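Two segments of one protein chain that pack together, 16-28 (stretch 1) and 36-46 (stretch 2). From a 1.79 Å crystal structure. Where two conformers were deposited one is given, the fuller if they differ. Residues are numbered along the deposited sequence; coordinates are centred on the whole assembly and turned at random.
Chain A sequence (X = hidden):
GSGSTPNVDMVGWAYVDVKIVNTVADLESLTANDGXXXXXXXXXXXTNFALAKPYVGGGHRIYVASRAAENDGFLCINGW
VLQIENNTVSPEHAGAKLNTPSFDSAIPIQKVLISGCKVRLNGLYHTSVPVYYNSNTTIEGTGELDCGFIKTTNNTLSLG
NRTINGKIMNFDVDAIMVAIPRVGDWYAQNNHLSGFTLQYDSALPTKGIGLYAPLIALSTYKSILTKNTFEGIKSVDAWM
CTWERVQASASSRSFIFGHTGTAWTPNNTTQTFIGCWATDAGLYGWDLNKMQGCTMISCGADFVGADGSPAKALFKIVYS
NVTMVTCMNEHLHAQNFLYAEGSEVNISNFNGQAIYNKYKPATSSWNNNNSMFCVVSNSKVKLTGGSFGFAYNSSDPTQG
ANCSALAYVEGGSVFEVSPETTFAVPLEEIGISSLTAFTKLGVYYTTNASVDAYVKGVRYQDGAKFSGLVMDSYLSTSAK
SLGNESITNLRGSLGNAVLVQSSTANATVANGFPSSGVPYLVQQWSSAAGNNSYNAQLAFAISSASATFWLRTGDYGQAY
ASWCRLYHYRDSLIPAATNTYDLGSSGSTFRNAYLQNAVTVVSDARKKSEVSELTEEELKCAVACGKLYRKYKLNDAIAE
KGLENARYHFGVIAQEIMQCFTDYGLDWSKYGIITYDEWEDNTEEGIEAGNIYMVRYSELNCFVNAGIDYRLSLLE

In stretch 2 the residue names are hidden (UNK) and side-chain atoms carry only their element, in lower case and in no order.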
ATOM      1  N   VAL A  16      21.192 -19.941  58.835  1.00 63.20           N
ATOM      2  CA  VAL A  16      22.263 -19.982  57.839  1.00 61.47           C
ATOM      3  C   VAL A  16      22.094 -18.858  56.809  1.00 56.07           C
ATOM      4  O   VAL A  16      21.007 -18.641  56.268  1.00 53.49           O
ATOM      5  CB  VAL A  16      22.320 -21.352  57.143  1.00 63.24           C
ATOM      6  CG1 VAL A  16      21.083 -21.570  56.269  1.00 64.03           C
ATOM      7  CG2 VAL A  16      23.605 -21.483  56.328  1.00 63.00           C
ATOM      8  N   ASP A  17      23.191 -18.162  56.532  1.00 54.62           N
ATOM      9  CA  ASP A  17      23.179 -16.930  55.759  1.00 52.10           C
ATOM     10  C   ASP A  17      23.703 -17.167  54.350  1.00 48.60           C
ATOM     11  O   ASP A  17      24.296 -18.202  54.045  1.00 49.07           O
ATOM     12  CB  ASP A  17      24.031 -15.864  56.453  1.00 57.49           C
ATOM     13  CG  ASP A  17      23.573 -15.574  57.867  1.00 63.70           C
ATOM     14  OD1 ASP A  17      22.469 -16.030  58.245  1.00 65.75           O
ATOM     15  OD2 ASP A  17      24.323 -14.888  58.601  1.00 65.73           O
ATOM     16  N   VAL A  18      23.484 -16.175  53.491  1.00 41.67           N
ATOM     17  CA  VAL A  18      24.036 -16.188  52.144  1.00 40.72           C
ATOM     18  C   VAL A  18      25.513 -15.827  52.214  1.00 42.47           C
ATOM     19  O   VAL A  18      25.879 -14.775  52.750  1.00 44.27           O
ATOM     20  CB  VAL A  18      23.274 -15.210  51.232  1.00 37.83           C
ATOM     21  CG1 VAL A  18      23.877 -15.211  49.841  1.00 36.49           C
ATOM     22  CG2 VAL A  18      21.795 -15.561  51.186  1.00 36.54           C
ATOM     23  N   LYS A  19      26.363 -16.700  51.669  1.00 44.92           N
ATOM     24  CA  LYS A  19      27.808 -16.516  51.690  1.00 44.12           C
ATOM     25  C   LYS A  19      28.257 -15.740  50.460  1.00 40.04           C
ATOM     26  O   LYS A  19      27.778 -15.991  49.352  1.00 39.88           O
ATOM     27  CB  LYS A  19      28.527 -17.867  51.728  1.00 49.77           C
ATOM     28  CG  LYS A  19      30.045 -17.757  51.566  1.00 56.07           C
ATOM     29  CD  LYS A  19      30.755 -19.095  51.781  1.00 61.02           C
ATOM     30  CE  LYS A  19      32.264 -18.923  52.004  1.00 63.87           C
ATOM     31  NZ  LYS A  19      32.601 -17.874  53.020  1.00 65.69           N
ATOM     32  N   ILE A  20      29.200 -14.811  50.659  1.00 37.33           N
ATOM     33  CA  ILE A  20      29.753 -14.010  49.571  1.00 38.89           C
ATOM     34  C   ILE A  20      30.920 -14.758  48.944  1.00 37.99           C
ATOM     35  O   ILE A  20      31.762 -15.325  49.642  1.00 37.82           O
ATOM     36  CB  ILE A  20      30.209 -12.630  50.078  1.00 42.61           C
ATOM     37  CG1 ILE A  20      29.028 -11.804  50.584  1.00 43.61           C
ATOM     38  CG2 ILE A  20      30.947 -11.866  48.987  1.00 40.26           C
ATOM     39  CD1 ILE A  20      29.477 -10.611  51.439  1.00 45.41           C
ATOM     40  N   VAL A  21      30.989 -14.714  47.618  1.00 39.20           N
ATOM     41  CA  VAL A  21      32.077 -15.289  46.838  1.00 38.74           C
ATOM     42  C   VAL A  21      32.526 -14.227  45.844  1.00 36.41           C
ATOM     43  O   VAL A  21      31.690 -13.569  45.223  1.00 33.52           O
ATOM     44  CB  VAL A  21      31.613 -16.575  46.119  1.00 40.75           C
ATOM     45  CG1 VAL A  21      32.694 -17.114  45.186  1.00 41.39           C
ATOM     46  CG2 VAL A  21      31.193 -17.636  47.157  1.00 43.75           C
ATOM     47  N   ASN A  22      33.840 -14.041  45.693  1.00 36.83           N
ATOM     48  CA  ASN A  22      34.302 -12.945  44.840  1.00 35.87           C
ATOM     49  C   ASN A  22      34.040 -13.228  43.360  1.00 32.85           C
ATOM     50  O   ASN A  22      33.477 -12.385  42.648  1.00 31.57           O
ATOM     51  CB  ASN A  22      35.790 -12.681  45.080  1.00 37.77           C
ATOM     52  CG  ASN A  22      36.058 -12.023  46.426  1.00 41.67           C
ATOM     53  OD1 ASN A  22      35.187 -11.375  47.014  1.00 40.68           O
ATOM     54  ND2 ASN A  22      37.274 -12.185  46.917  1.00 45.31           N
ATOM     55  N   THR A  23      34.438 -14.413  42.884  1.00 32.77           N
ATOM     56  CA  THR A  23      34.413 -14.771  41.468  1.00 33.24           C
ATOM     57  C   THR A  23      33.924 -16.204  41.320  1.00 32.03           C
ATOM     58  O   THR A  23      33.916 -16.971  42.281  1.00 33.21           O
ATOM     59  CB  THR A  23      35.806 -14.672  40.826  1.00 34.27           C
ATOM     60  OG1 THR A  23      36.627 -15.726  41.335  1.00 35.82           O
ATOM     61  CG2 THR A  23      36.454 -13.339  41.131  1.00 36.11           C
ATOM     62  N   VAL A  24      33.527 -16.581  40.098  1.00 31.06           N
ATOM     63  CA  VAL A  24      33.120 -17.972  39.918  1.00 31.53           C
ATOM     64  C   VAL A  24      34.308 -18.923  40.046  1.00 33.17           C
ATOM     65  O   VAL A  24      34.111 -20.099  40.375  1.00 34.14           O
ATOM     66  CB  VAL A  24      32.390 -18.196  38.581  1.00 30.34           C
ATOM     67  CG1 VAL A  24      31.122 -17.360  38.536  1.00 29.80           C
ATOM     68  CG2 VAL A  24      33.298 -17.898  37.398  1.00 31.07           C
ATOM     69  N   ALA A  25      35.538 -18.450  39.813  1.00 33.69           N
ATOM     70  CA  ALA A  25      36.706 -19.309  40.005  1.00 35.54           C
ATOM     71  C   ALA A  25      36.895 -19.679  41.470  1.00 37.09           C
ATOM     72  O   ALA A  25      37.543 -20.689  41.782  1.00 38.83           O
ATOM     73  CB  ALA A  25      37.965 -18.620  39.485  1.00 39.22           C
ATOM     74  N   ASP A  26      36.359 -18.874  42.383  1.00 39.76           N
ATOM     75  CA  ASP A  26      36.481 -19.175  43.803  1.00 40.64           C
ATOM     76  C   ASP A  26      35.504 -20.249  44.266  1.00 42.74           C
ATOM     77  O   ASP A  26      35.642 -20.746  45.394  1.00 43.86           O
ATOM     78  CB  ASP A  26      36.281 -17.898  44.612  1.00 39.97           C
ATOM     79  CG  ASP A  26      37.388 -16.895  44.389  1.00 40.56           C
ATOM     80  OD1 ASP A  26      38.564 -17.313  44.290  1.00 41.32           O
ATOM     81  OD2 ASP A  26      37.083 -15.692  44.300  1.00 40.11           O
ATOM     82  N   LEU A  27      34.536 -20.626  43.427  1.00 39.00           N
ATOM     83  CA  LEU A  27      33.592 -21.673  43.801  1.00 43.39           C
ATOM     84  C   LEU A  27      34.283 -23.026  43.954  1.00 49.47           C
ATOM     85  O   LEU A  27      33.979 -23.775  44.889  1.00 53.11           O
ATOM     86  CB  LEU A  27      32.466 -21.755  42.769  1.00 39.25           C
ATOM     87  CG  LEU A  27      31.533 -20.536  42.695  1.00 38.16           C
ATOM     88  CD1 LEU A  27      30.582 -20.637  41.510  1.00 37.14           C
ATOM     89  CD2 LEU A  27      30.738 -20.363  43.983  1.00 39.17           C
ATOM     90  N   GLU A  28      35.228 -23.348  43.063  1.00 54.85           N
ATOM     91  CA  GLU A  28      35.859 -24.670  43.086  1.00 59.53           C
ATOM     92  C   GLU A  28      36.415 -25.020  44.461  1.00 62.70           C
ATOM     93  O   GLU A  28      36.384 -26.187  44.874  1.00 61.55           O
ATOM     94  CB  GLU A  28      36.982 -24.752  42.049  1.00 62.53           C
ATOM     95  CG  GLU A  28      37.594 -26.154  41.935  1.00 66.79           C
ATOM     96  CD  GLU A  28      38.848 -26.199  41.082  1.00 69.93           C
ATOM     97  OE1 GLU A  28      39.289 -27.320  40.741  1.00 71.92           O
ATOM     98  OE2 GLU A  28      39.399 -25.121  40.760  1.00 69.97           O
ATOM     99  N   UNK A  36      23.481 -25.049  50.020  1.00 43.57           N
ATOM    100  CA  UNK A  36      24.050 -23.765  50.425  0.50 44.15           C
ATOM    101  C   UNK A  36      23.810 -22.696  49.349  1.00 40.09           C
ATOM    102  O   UNK A  36      23.810 -23.004  48.161  1.00 37.48           O
ATOM    103  c   UNK A  36      27.704 -24.063  53.391  0.50 54.83           C
ATOM    104  c   UNK A  36      26.316 -22.696  51.137  0.50 49.88           C
ATOM    105  c   UNK A  36      25.553 -23.943  50.693  0.50 47.33           C
ATOM    106 se   UNK A  36      28.146 -23.124  51.743  0.50 52.78          SE
ATOM    107  N   UNK A  37      23.621 -21.441  49.760  1.00 37.83           N
ATOM    108  CA  UNK A  37      23.406 -20.327  48.833  1.00 36.26           C
ATOM    109  C   UNK A  37      24.580 -19.365  48.940  1.00 35.99           C
ATOM    110  O   UNK A  37      24.954 -18.949  50.045  1.00 38.51           O
ATOM    111  c   UNK A  37      20.902 -20.542  49.139  1.00 38.73           C
ATOM    112  c   UNK A  37      22.088 -19.583  49.115  1.00 37.70           C
ATOM    113  c   UNK A  37      21.876 -18.472  48.083  1.00 34.54           C
ATOM    114  N   UNK A  38      25.144 -19.000  47.790  1.00 34.83           N
ATOM    115  CA  UNK A  38      26.214 -18.025  47.694  1.00 36.91           C
ATOM    116  C   UNK A  38      25.799 -16.895  46.761  1.00 35.71           C
ATOM    117  O   UNK A  38      25.001 -17.090  45.840  1.00 34.09           O
ATOM    118  c   UNK A  38      27.506 -18.665  47.170  1.00 38.83           C
ATOM    119  N   UNK A  39      26.353 -15.714  47.008  1.00 32.88           N
ATOM    120  CA  UNK A  39      26.235 -14.572  46.111  1.00 34.36           C
ATOM    121  C   UNK A  39      27.603 -14.305  45.503  1.00 31.35           C
ATOM    122  O   UNK A  39      28.551 -13.997  46.228  1.00 32.84           O
ATOM    123  c   UNK A  39      24.283 -10.920  44.283  1.00 36.47           C
ATOM    124  c   UNK A  39      26.394 -10.070  45.024  1.00 34.52           C
ATOM    125  c   UNK A  39      26.540 -11.155  45.857  1.00 34.00           C
ATOM    126  c   UNK A  39      25.729 -13.332  46.846  1.00 34.80           C
ATOM    127  c   UNK A  39      25.266  -9.955  44.238  1.00 36.60           C
ATOM    128  c   UNK A  39      25.564 -12.138  45.933  1.00 33.77           C
ATOM    129  o   UNK A  39      25.129  -8.875  43.404  1.00 35.81           O
ATOM    130  c   UNK A  39      24.438 -12.007  45.134  1.00 34.50           C
ATOM    131  N   UNK A  40      27.703 -14.420  44.178  1.00 30.26           N
ATOM    132  CA  UNK A  40      28.951 -14.169  43.468  1.00 31.30           C
ATOM    133  C   UNK A  40      28.959 -12.722  42.991  1.00 29.14           C
ATOM    134  O   UNK A  40      28.041 -12.286  42.285  1.00 28.16           O
ATOM    135  c   UNK A  40      29.112 -16.594  42.776  1.00 32.48           C
ATOM    136  c   UNK A  40      30.426 -14.857  41.538  1.00 31.99           C
ATOM    137  c   UNK A  40      29.124 -15.143  42.289  1.00 32.32           C
ATOM    138  N   UNK A  41      30.006 -11.979  43.365  1.00 29.67           N
ATOM    139  CA  UNK A  41      30.065 -10.553  43.050  1.00 29.12           C
ATOM    140  C   UNK A  41      30.123 -10.329  41.547  1.00 27.84           C
ATOM    141  O   UNK A  41      29.398  -9.491  40.997  1.00 27.01           O
ATOM    142  n   UNK A  41      34.055  -8.896  47.659  1.00 41.83           N
ATOM    143  c   UNK A  41      32.540  -9.285  45.749  1.00 35.81           C
ATOM    144  c   UNK A  41      31.300  -9.994  45.221  1.00 32.50           C
ATOM    145  c   UNK A  41      32.766  -9.522  47.208  1.00 40.93           C
ATOM    146  c   UNK A  41      31.279  -9.914  43.720  1.00 30.16           C
ATOM    147  N   UNK A  42      30.999 -11.059  40.866  1.00 27.96           N
ATOM    148  CA  UNK A  42      31.124 -10.953  39.427  1.00 27.41           C
ATOM    149  C   UNK A  42      31.780 -12.202  38.897  1.00 27.11           C
ATOM    150  O   UNK A  42      32.406 -12.954  39.647  1.00 28.25           O
ATOM    151  N   UNK A  43      31.598 -12.446  37.598  1.00 26.24           N
ATOM    152  CA  UNK A  43      32.185 -13.644  37.008  1.00 26.67           C
ATOM    153  C   UNK A  43      33.697 -13.605  37.157  1.00 27.66           C
ATOM    154  O   UNK A  43      34.326 -14.580  37.606  1.00 28.85           O
ATOM    155  c   UNK A  43      32.037 -15.147  34.944  1.00 26.21           C
ATOM    156  o   UNK A  43      32.791 -18.913  33.335  1.00 28.47           O
ATOM    157  c   UNK A  43      33.560 -16.782  34.033  1.00 27.70           C
ATOM    158  c   UNK A  43      31.232 -17.322  34.241  1.00 26.81           C
ATOM    159  c   UNK A  43      32.525 -17.678  33.873  1.00 27.60           C
ATOM    160  c   UNK A  43      31.778 -13.770  35.529  1.00 25.68           C
ATOM    161  c   UNK A  43      33.312 -15.531  34.567  1.00 26.99           C
ATOM    162  c   UNK A  43      30.999 -16.060  34.777  1.00 26.13           C
ATOM    163  N   UNK A  44      34.293 -12.466  36.811  1.00 29.24           N
ATOM    164  CA  UNK A  44      35.712 -12.198  36.973  1.00 30.08           C
ATOM    165  C   UNK A  44      35.913 -11.090  38.000  1.00 28.87           C
ATOM    166  O   UNK A  44      35.003 -10.309  38.294  1.00 29.53           O
ATOM    167  c   UNK A  44      35.339 -12.436  33.418  1.00 26.16           C
ATOM    168  c   UNK A  44      36.170 -12.736  34.494  1.00 27.78           C
ATOM    169  c   UNK A  44      36.345 -11.767  35.644  1.00 30.48           C
ATOM    170  c   UNK A  44      36.872 -13.933  34.466  1.00 29.92           C
ATOM    171  c   UNK A  44      35.894 -14.503  32.369  1.00 28.48           C
ATOM    172  c   UNK A  44      35.192 -13.315  32.367  1.00 26.46           C
ATOM    173  o   UNK A  44      35.768 -15.378  31.319  1.00 27.21           O
ATOM    174  c   UNK A  44      36.736 -14.818  33.421  1.00 28.67           C
ATOM    175  N   UNK A  45      37.130 -11.005  38.526  1.00 30.18           N
ATOM    176  CA  UNK A  45      37.526  -9.814  39.261  1.00 31.55           C
ATOM    177  C   UNK A  45      37.534  -8.622  38.305  1.00 31.56           C
ATOM    178  O   UNK A  45      38.057  -8.737  37.188  1.00 30.68           O
ATOM    179  n   UNK A  45      41.415  -8.088  41.718  1.00 51.01           N
ATOM    180  o   UNK A  45      40.858 -10.252  41.978  1.00 53.98           O
ATOM    181  c   UNK A  45      38.909  -9.995  39.883  1.00 36.68           C
ATOM    182  c   UNK A  45      40.596  -9.126  41.555  1.00 49.67           C
ATOM    183  c   UNK A  45      39.304  -8.859  40.824  1.00 41.86           C
ATOM    184  N   UNK A  46      36.967  -7.476  38.682  1.00 31.29           N
ATOM    185  CA  UNK A  46      37.050  -6.308  37.791  1.00 33.09           C
ATOM    186  C   UNK A  46      38.497  -5.863  37.618  1.00 34.40           C
ATOM    187  O   UNK A  46      39.283  -5.896  38.563  1.00 31.86           O
ATOM    188  c   UNK A  46      36.152  -7.200  39.878  1.00 32.43           C
ATOM    189  c   UNK A  46      36.219  -5.243  38.515  1.00 32.62           C
ATOM    190  c   UNK A  46      35.362  -5.996  39.483  1.00 31.91           C
TER
HETATM  191  O   HOH W   1      34.278 -10.158  41.086  1.00 27.01           O
HETATM  192  O   HOH W   2      36.392 -16.342  37.632  1.00 33.67           O

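Position 36 carries an unbranched side chain of two carbons, a selenium and a last carbon. It makes no close contact with stretch 1. The selenium in an unbranched chain identifies selenomethionine, Met36.

Position 37 has three side-chain carbons, one carrying the other two. The fork comes directly at CB, and no polar atom is present. This is Val37. Its CG1 lies 4.2 Å from Val18 CG1. Its backbone O accepts a hydrogen bond from Lys19 N at 3.1 Å.

Position 38 has a single side-chain carbon, so it is Ala38. Its CB rests 3.8 Å from Val21 CG2. The small side chain shares a sheet face with Lys19 and Val21.

Position 39 has one carbon, then a six-carbon ring bearing one oxygen. That is a tyrosine, Tyr39. Its CB is 4.0 Å from Val18 CG1, while the end of the side chain leads away from stretch 1. The backbone N and O both bond to the neighbouring strand, to the residues before and after Ile20: Tyr39 N donates to Lys19 O at 2.8 Å, and Tyr39 O accepts from Val21 N at 2.9 Å.

Position 40 again shows three carbons forked at CB, and no polar atom. It is Val40. Val40 CG1 is 4.0 Å from Val24 CG1. Val40 CG2 is 4.2 Å from Val21 CB and 4.3 Å from Leu27 CD2. Two methyls thus meet three apolar residues of stretch 1.

Position 41 has four carbons in a row ending in nitrogen. This is Lys41. The extended chain passes Ile20, with Lys41 CE 3.5 Å from Ile20 CG2. At its tip Lys41 NZ donates a hydrogen bond to Asn22 OD1 at 2.8 Å. Lys41 N also donates to Val21 O at 3.0 Å.

Position 42 has no side-chain atoms and is Gly42. An ideal CB here would be crowded by the backbone O of position 44, at 3.2 Å. Gly42 N makes a weak hydrogen bond to Asn22 O at 3.3 Å.

Position 43 has one carbon and a six-carbon ring with one oxygen: Tyr43. Val24 CG2 sits over one face of the ring, 3.5 Å from its centroid, in a CH-pi contact. Tyr43 O accepts from Val24 N at 3.3 Å.

Position 44 has the same atoms, a ring of six carbons with one oxygen, and is Tyr44. Its CB points away from stretch 1. A water bridges its backbone O to Asn22 O.

Position 45 has three carbons, the third carrying one oxygen and one nitrogen. These make an amide on a chain one carbon longer than asparagine. This is Gln45. Its CB is 4.3 Å from Thr23 CG2.

Position 46 has three carbons closing a ring onto the backbone N. It is Pro46, and makes no contact with stretch 1.

The contact is a short parallel pairing, with Lys19, Ile20 and Val21 opposite Ala38, Tyr39 and Val40. Backbone bonds set the register. Beyond the strands, Val24 and Leu27 add apolar packing against Val40, and Val24 also packs on Tyr43.

Stretch 2 36-46: MVAYVKGYYQP
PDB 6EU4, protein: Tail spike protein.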